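Local coordinates for THUMP domain-containing protein (Pyrococcus horikoshii, PDB 1VBK) that probably binds ATP and, through its THUMP domain, RNA, as a putative ThiI-like protein of thiamine biosynthesis, at the interface of chains A and B. Residues are numbered along the deposited sequence; one frame, centred on the assembly and turned at random. Chains: chain A/B, hypothetical protein PH1313.

The interface of chains A and B. Residues chain A 181, 252-255; chain B 181, 235, 253-255.
The C-terminal ends of the helices that begin at residue 244 meet about a two-fold axis, each chain passing from A:Asp253 and A:Phe254, or B:Asp253 and B:Phe254, to a glycine with positive phi (A:Gly255 64°, B:Gly255 57°), a turn easy for glycine. Helix ends present carbonyls that lack further helical partners, and arginine, with N-H groups spread in one plane, suits them well. A:Arg181 leaves the start of strand 181-185 with CG anti to the backbone N (chi1 163°) and bends at chi3, which brings the edge of its guanidinium to both chains. NH1 donates to the carbonyl O of A:Phe254 in its own chain at 2.9 Å, in the carbonyl plane and on a lone pair. The same nitrogen donates across to the carbonyl O of B:Asp253 at 3.0 Å, from above that carbonyl's plane. With both acceptors near the guanidinium plane, the two bonds should fix its rotation. B:Arg181 repeats the grip, its NH1 lying 3.0 Å from A:Asp253 O; its NH2 also nears the carbonyl of A:Arg252, but with the N-H turned away. The partial negative charge expected at a helix C-terminus may favour the guanidinium. The flat, apolar ring of B:Phe254 sets an edge beside B:Arg181 NH1, its CD1 3.6 Å from A:Asp253 O. Farther out, B:Lys235, bent at chi2 and then extended, crosses A:Asp253 at about a right angle, NZ 4.4 Å from OD1; the carboxylate could offset the charges of B:Lys235 and B:Arg181 at long range. Near the two-fold axis, water 1 joins the carbonyl oxygens of A:Gly255 (2.8 Å) and B:Gly255 (3.0 Å). The patch ties two copies together through reciprocal arginine-to-helix-end bonds; the structure alone does not show that this pairing is biological.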
# COMPACT_ATOMS: atom_id res chain seq x y z
N ARG A 181 -3.39 -0.49 4.64
CA ARG A 181 -2.62 -0.26 5.86
C ARG A 181 -2.08 1.16 5.96
O ARG A 181 -1.56 1.71 4.99
CB ARG A 181 -1.46 -1.26 5.92
CG ARG A 181 -0.35 -0.90 6.89
CD ARG A 181 0.81 -1.86 6.73
NE ARG A 181 0.47 -3.20 7.21
CZ ARG A 181 1.16 -4.30 6.94
NH1 ARG A 181 2.25 -4.23 6.18
NH2 ARG A 181 0.78 -5.46 7.45
N ARG A 252 8.03 3.01 4.32
CA ARG A 252 8.62 2.28 3.19
C ARG A 252 8.66 0.77 3.43
O ARG A 252 8.17 -0.01 2.61
CB ARG A 252 10.04 2.79 2.92
CG ARG A 252 10.85 1.91 1.96
CD ARG A 252 12.32 2.32 1.91
NE ARG A 252 12.56 3.51 1.08
CZ ARG A 252 12.54 3.52 -0.25
NH1 ARG A 252 12.30 2.40 -0.93
NH2 ARG A 252 12.77 4.65 -0.90
N ASP A 253 9.22 0.35 4.56
CA ASP A 253 9.32 -1.08 4.87
C ASP A 253 8.01 -1.85 4.92
O ASP A 253 7.95 -3.00 4.47
CB ASP A 253 10.07 -1.29 6.19
CG ASP A 253 11.53 -0.90 6.10
OD1 ASP A 253 12.04 -0.72 4.97
OD2 ASP A 253 12.18 -0.80 7.16
N PHE A 254 6.96 -1.24 5.45
CA PHE A 254 5.68 -1.94 5.56
C PHE A 254 4.65 -1.65 4.47
O PHE A 254 3.54 -2.17 4.51
CB PHE A 254 5.08 -1.66 6.94
CG PHE A 254 5.81 -2.35 8.05
CD1 PHE A 254 5.49 -3.66 8.41
CD2 PHE A 254 6.87 -1.72 8.70
CE1 PHE A 254 6.21 -4.33 9.39
CE2 PHE A 254 7.60 -2.38 9.69
CZ PHE A 254 7.27 -3.69 10.04
N GLY A 255 5.02 -0.84 3.48
CA GLY A 255 4.10 -0.54 2.40
C GLY A 255 2.86 0.21 2.86
O GLY A 255 1.76 -0.05 2.39
N ARG B 181 4.40 -0.72 -4.41
CA ARG B 181 5.10 -1.99 -4.30
C ARG B 181 4.24 -3.18 -4.72
O ARG B 181 3.08 -3.29 -4.32
CB ARG B 181 5.57 -2.19 -2.85
CG ARG B 181 6.02 -3.59 -2.52
CD ARG B 181 6.33 -3.71 -1.04
NE ARG B 181 7.53 -2.96 -0.69
CZ ARG B 181 7.88 -2.66 0.56
NH1 ARG B 181 7.13 -3.05 1.58
NH2 ARG B 181 9.02 -2.01 0.79
N LYS B 235 14.68 -3.76 -1.89
CA LYS B 235 15.52 -4.68 -1.12
C LYS B 235 16.22 -5.64 -2.07
O LYS B 235 17.37 -6.03 -1.84
CB LYS B 235 14.66 -5.46 -0.12
CG LYS B 235 14.12 -4.62 1.02
CD LYS B 235 15.25 -4.11 1.91
CE LYS B 235 14.71 -3.34 3.11
NZ LYS B 235 15.81 -2.86 4.00
N ASP B 253 2.13 -8.84 4.88
CA ASP B 253 3.23 -8.31 5.67
C ASP B 253 3.97 -7.12 5.09
O ASP B 253 4.46 -6.26 5.83
CB ASP B 253 4.25 -9.41 5.98
CG ASP B 253 3.71 -10.46 6.92
OD1 ASP B 253 2.64 -10.24 7.53
OD2 ASP B 253 4.37 -11.51 7.06
N PHE B 254 4.05 -7.05 3.76
CA PHE B 254 4.77 -5.95 3.14
C PHE B 254 3.91 -4.91 2.43
O PHE B 254 4.44 -4.07 1.70
CB PHE B 254 5.83 -6.52 2.20
CG PHE B 254 6.95 -7.20 2.93
CD1 PHE B 254 8.01 -6.46 3.45
CD2 PHE B 254 6.92 -8.57 3.16
CE1 PHE B 254 9.03 -7.08 4.19
CE2 PHE B 254 7.93 -9.20 3.90
CZ PHE B 254 8.98 -8.44 4.42
N GLY B 255 2.60 -4.95 2.66
CA GLY B 255 1.71 -3.97 2.05
C GLY B 255 1.76 -3.92 0.54
O GLY B 255 1.74 -2.84 -0.06
O HOH W 1 0.01 -0.44 0.20